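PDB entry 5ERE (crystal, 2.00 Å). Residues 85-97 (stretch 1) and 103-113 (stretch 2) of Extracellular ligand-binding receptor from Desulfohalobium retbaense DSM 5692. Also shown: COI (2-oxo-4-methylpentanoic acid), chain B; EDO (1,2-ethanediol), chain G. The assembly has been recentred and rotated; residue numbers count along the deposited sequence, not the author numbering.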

# COMPACT_ATOMS: atom_id res chain seq x y z
N LYS A 85 13.55 -4.44 -31.49
CA LYS A 85 12.89 -4.86 -32.73
C LYS A 85 11.61 -4.08 -32.98
O LYS A 85 10.90 -4.34 -33.95
CB LYS A 85 12.60 -6.35 -32.69
CG LYS A 85 13.84 -7.21 -32.53
CD LYS A 85 13.56 -8.69 -32.74
CE LYS A 85 14.85 -9.51 -32.63
NZ LYS A 85 15.75 -9.29 -33.80
N ASP A 86 11.33 -3.13 -32.10
CA ASP A 86 10.12 -2.31 -32.14
C ASP A 86 8.83 -3.14 -32.27
O ASP A 86 8.03 -2.95 -33.18
CB ASP A 86 10.23 -1.30 -33.29
CG ASP A 86 9.51 0.00 -32.97
OD1 ASP A 86 9.49 0.43 -31.78
OD2 ASP A 86 8.96 0.61 -33.92
N ILE A 87 8.68 -4.06 -31.32
CA ILE A 87 7.47 -4.86 -31.17
C ILE A 87 6.78 -4.52 -29.85
O ILE A 87 7.42 -4.51 -28.80
CB ILE A 87 7.77 -6.37 -31.17
CG1 ILE A 87 8.63 -6.77 -32.36
CG2 ILE A 87 6.46 -7.16 -31.15
CD1 ILE A 87 7.94 -6.63 -33.71
N PHE A 88 5.48 -4.26 -29.91
CA PHE A 88 4.77 -3.92 -28.72
C PHE A 88 4.78 -5.14 -27.74
O PHE A 88 4.68 -6.31 -28.14
CB PHE A 88 3.35 -3.48 -29.04
CG PHE A 88 2.54 -3.15 -27.83
CD1 PHE A 88 2.89 -2.09 -27.02
CD2 PHE A 88 1.45 -3.93 -27.48
CE1 PHE A 88 2.16 -1.80 -25.88
CE2 PHE A 88 0.72 -3.65 -26.33
CZ PHE A 88 1.07 -2.58 -25.54
N HIS A 89 4.98 -4.82 -26.48
CA HIS A 89 5.21 -5.85 -25.47
C HIS A 89 4.32 -5.63 -24.27
O HIS A 89 4.23 -4.52 -23.74
CB HIS A 89 6.69 -5.85 -25.03
CG HIS A 89 7.01 -6.91 -24.02
ND1 HIS A 89 7.84 -6.67 -22.94
CD2 HIS A 89 6.62 -8.20 -23.91
CE1 HIS A 89 7.93 -7.76 -22.20
NE2 HIS A 89 7.20 -8.71 -22.77
N VAL A 90 3.64 -6.70 -23.85
CA VAL A 90 2.84 -6.67 -22.65
C VAL A 90 3.37 -7.74 -21.67
O VAL A 90 3.63 -8.86 -22.06
CB VAL A 90 1.35 -6.93 -22.91
CG1 VAL A 90 0.59 -6.83 -21.62
CG2 VAL A 90 0.81 -5.90 -23.93
N ALA A 91 3.56 -7.36 -20.41
CA ALA A 91 3.97 -8.32 -19.37
C ALA A 91 2.79 -8.60 -18.45
O ALA A 91 2.18 -7.67 -17.89
CB ALA A 91 5.11 -7.78 -18.59
N ILE A 92 2.49 -9.88 -18.30
CA ILE A 92 1.48 -10.34 -17.37
C ILE A 92 2.19 -11.31 -16.38
O ILE A 92 3.30 -11.79 -16.67
CB ILE A 92 0.32 -11.00 -18.11
CG1 ILE A 92 0.79 -12.21 -18.92
CG2 ILE A 92 -0.35 -9.95 -19.08
CD1 ILE A 92 -0.37 -13.12 -19.39
N GLY A 93 1.56 -11.57 -15.24
CA GLY A 93 2.20 -12.40 -14.21
C GLY A 93 3.66 -12.00 -14.01
O GLY A 93 4.58 -12.84 -14.00
N SER A 94 3.89 -10.70 -13.85
CA SER A 94 5.26 -10.17 -13.88
C SER A 94 5.52 -9.11 -12.81
O SER A 94 5.85 -7.97 -13.16
CB SER A 94 5.57 -9.56 -15.25
OG SER A 94 5.62 -10.51 -16.30
N ALA A 95 5.40 -9.43 -11.52
CA ALA A 95 5.68 -8.40 -10.50
C ALA A 95 7.14 -7.86 -10.43
O ALA A 95 7.37 -6.77 -9.92
CB ALA A 95 5.30 -8.90 -9.15
N ALA A 96 8.13 -8.63 -10.88
CA ALA A 96 9.54 -8.17 -10.75
C ALA A 96 10.11 -7.79 -12.12
O ALA A 96 11.24 -8.09 -12.45
CB ALA A 96 10.44 -9.23 -10.06
N LEU A 97 9.31 -7.10 -12.92
CA LEU A 97 9.77 -6.56 -14.18
C LEU A 97 10.87 -5.50 -13.98
O LEU A 97 10.72 -4.59 -13.16
CB LEU A 97 8.59 -5.94 -14.95
CG LEU A 97 8.97 -5.12 -16.19
CD1 LEU A 97 9.56 -6.01 -17.26
CD2 LEU A 97 7.74 -4.37 -16.72
N GLY A 103 9.03 3.87 -22.23
CA GLY A 103 8.02 3.82 -23.27
C GLY A 103 7.86 2.45 -23.90
O GLY A 103 7.28 2.32 -24.97
N HIS A 104 8.38 1.42 -23.25
CA HIS A 104 8.30 0.07 -23.81
C HIS A 104 7.86 -0.85 -22.72
O HIS A 104 8.27 -0.69 -21.54
CB HIS A 104 9.63 -0.40 -24.42
CG HIS A 104 10.03 0.36 -25.65
ND1 HIS A 104 9.76 -0.08 -26.92
CD2 HIS A 104 10.66 1.55 -25.79
CE1 HIS A 104 10.21 0.80 -27.80
NE2 HIS A 104 10.76 1.80 -27.14
N THR A 105 7.00 -1.77 -23.13
CA THR A 105 6.39 -2.77 -22.26
C THR A 105 5.32 -2.17 -21.36
O THR A 105 5.58 -1.37 -20.48
CB THR A 105 7.42 -3.49 -21.35
OG1 THR A 105 8.41 -4.14 -22.16
CG2 THR A 105 6.69 -4.55 -20.50
N ILE A 106 4.10 -2.61 -21.59
CA ILE A 106 3.03 -2.31 -20.69
C ILE A 106 2.96 -3.48 -19.72
O ILE A 106 3.11 -4.61 -20.13
CB ILE A 106 1.69 -2.14 -21.44
CG1 ILE A 106 1.69 -0.82 -22.23
CG2 ILE A 106 0.49 -2.22 -20.47
CD1 ILE A 106 1.59 0.45 -21.38
N ARG A 107 2.72 -3.19 -18.46
CA ARG A 107 2.64 -4.25 -17.45
C ARG A 107 1.33 -4.22 -16.67
O ARG A 107 0.97 -3.22 -16.05
CB ARG A 107 3.80 -4.13 -16.48
CG ARG A 107 3.58 -5.06 -15.30
CD ARG A 107 4.82 -5.22 -14.47
NE ARG A 107 5.25 -3.99 -13.81
CZ ARG A 107 6.02 -3.97 -12.72
NH1 ARG A 107 6.41 -5.12 -12.15
NH2 ARG A 107 6.37 -2.80 -12.19
N LEU A 108 0.63 -5.35 -16.66
CA LEU A 108 -0.63 -5.47 -15.96
C LEU A 108 -0.48 -5.92 -14.50
O LEU A 108 -1.44 -5.86 -13.75
CB LEU A 108 -1.55 -6.45 -16.68
CG LEU A 108 -2.48 -5.82 -17.72
CD1 LEU A 108 -1.71 -5.56 -18.93
CD2 LEU A 108 -3.66 -6.78 -18.05
N THR A 109 0.72 -6.34 -14.11
CA THR A 109 0.95 -6.88 -12.75
C THR A 109 1.50 -5.79 -11.84
O THR A 109 2.47 -5.12 -12.18
CB THR A 109 1.95 -8.05 -12.79
OG1 THR A 109 1.59 -8.96 -13.85
CG2 THR A 109 2.08 -8.78 -11.45
N VAL A 110 0.88 -5.61 -10.69
CA VAL A 110 1.39 -4.72 -9.67
C VAL A 110 2.77 -5.21 -9.20
O VAL A 110 2.98 -6.40 -8.98
CB VAL A 110 0.43 -4.60 -8.47
CG1 VAL A 110 1.10 -3.91 -7.28
CG2 VAL A 110 -0.81 -3.78 -8.86
N GLY A 111 3.68 -4.26 -9.05
CA GLY A 111 5.06 -4.58 -8.72
C GLY A 111 5.38 -5.08 -7.31
O GLY A 111 4.63 -4.85 -6.36
N VAL A 112 6.53 -5.73 -7.17
CA VAL A 112 7.02 -6.19 -5.85
C VAL A 112 7.05 -5.06 -4.81
O VAL A 112 6.57 -5.23 -3.69
CB VAL A 112 8.44 -6.81 -5.95
CG1 VAL A 112 8.96 -7.27 -4.57
CG2 VAL A 112 8.41 -7.99 -6.87
N GLN A 113 7.50 -3.89 -5.21
CA GLN A 113 7.64 -2.78 -4.28
C GLN A 113 6.32 -2.42 -3.63
O GLN A 113 6.24 -2.26 -2.40
CB GLN A 113 8.19 -1.52 -4.96
CG GLN A 113 8.52 -0.44 -3.92
CD GLN A 113 9.19 0.79 -4.50
OE1 GLN A 113 9.95 0.70 -5.46
NE2 GLN A 113 8.90 1.95 -3.91
C1 COI B . 5.67 -13.19 -11.34
O1 COI B . 6.79 -13.30 -11.90
O2 COI B . 5.28 -12.11 -10.81
C2 COI B . 4.75 -14.36 -11.35
O3 COI B . 3.67 -14.31 -10.79
C3 COI B . 5.24 -15.56 -12.13
C4 COI B . 4.32 -16.72 -11.91
C5 COI B . 4.47 -17.64 -13.10
C6 COI B . 4.77 -17.35 -10.60
C1 EDO G . 8.99 -3.14 -8.96
O1 EDO G . 8.94 -3.59 -7.60
C2 EDO G . 9.60 -4.26 -9.77
O2 EDO G . 8.86 -4.45 -10.98
O HOH W 1 8.52 -2.82 -27.12
O HOH W 2 6.26 -2.00 -25.92

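The apolar part of this contact lies along two short parallel strands and continues into the loops that follow them. On the sheet face that carries V90 and I106, branched aliphatic side chains fill the space beside the backbone: V90 CG1 lies 3.8 Å from L108 CD1, and the edge of the F88 ring reaches I106, with CZ 3.8 Å from CG1. The CA-to-CB bond of F88 points away from the second stretch, but its long side chain, with chi1 in the t well, brings the ring end back. The face with A91 and R107 is packed differently. A91 contributes only a methyl here, and its CB sits 4.1 Å from T105 CG2, a methyl that also meets L97 CD2 at 3.9 Å. Further along, A95 CB and A96 CB each lie 4.0 Å from V112 CG2, so two small side chains accommodate the branched valine in the first turn of its helix.

The backbone holds these surfaces in register. V90 pairs with I106 and A91 with R107, and the bonds alternate as expected for parallel strands: I106 N donates to H89 O (2.9 Å), A91 N to I106 O (2.8 Å), and L108 N to A91 O (3.0 Å). CA-H...O contacts reinforce the ladder, such as that from V90 CA to I106 O at 3.3 Å.

Beyond the strand, the first stretch turns at G93, whose positive phi is one that glycine adopts readily. T109 points toward this bend, and its hydroxyl serves as an acceptor for the backbone, S94 N donating to T109 OG1 at 2.9 Å. The hydroxyl of S94 donates within its own stretch, from OG to I92 O at 2.7 Å, and also has a partner elsewhere in the structure. A type I turn from S94 to L97 follows, and A95 O accepts from V112 N at 3.1 Å, tying the turn to the start of the helix just after its N-cap residue, G111.

R107 has the reach to extend from the strand to this turn. Its NH1 donates to S94 O at 3.1 Å and, weakly, to A95 O at 2.9 Å; both carbonyls lie near the guanidinium plane, where its N-H groups point, while L97 CB covers one face. An ethanediol, probably from the crystallisation liquor, extends the network, accepting from R107 NH1 at O2 (2.8 Å) and from Q113 N at O1 (2.8 Å). In this ligand-binding receptor, A95 N donates to O2 of the bound 2-oxo-4-methylpentanoic acid at 2.8 Å.

At the other end, H89 and T105 form a short side-chain hydrogen bond, ND1 to OG1 at 2.7 Å, in which either partner could donate. One water accepts from both H89 N (3.1 Å) and T105 N (2.9 Å), bridging the backbones where direct pairing stops. A second links I87 O (2.6 Å) to H104 ND1 (3.0 Å), near the exposed carboxylate of D86, whose OD1 approaches the edge of the H104 ring.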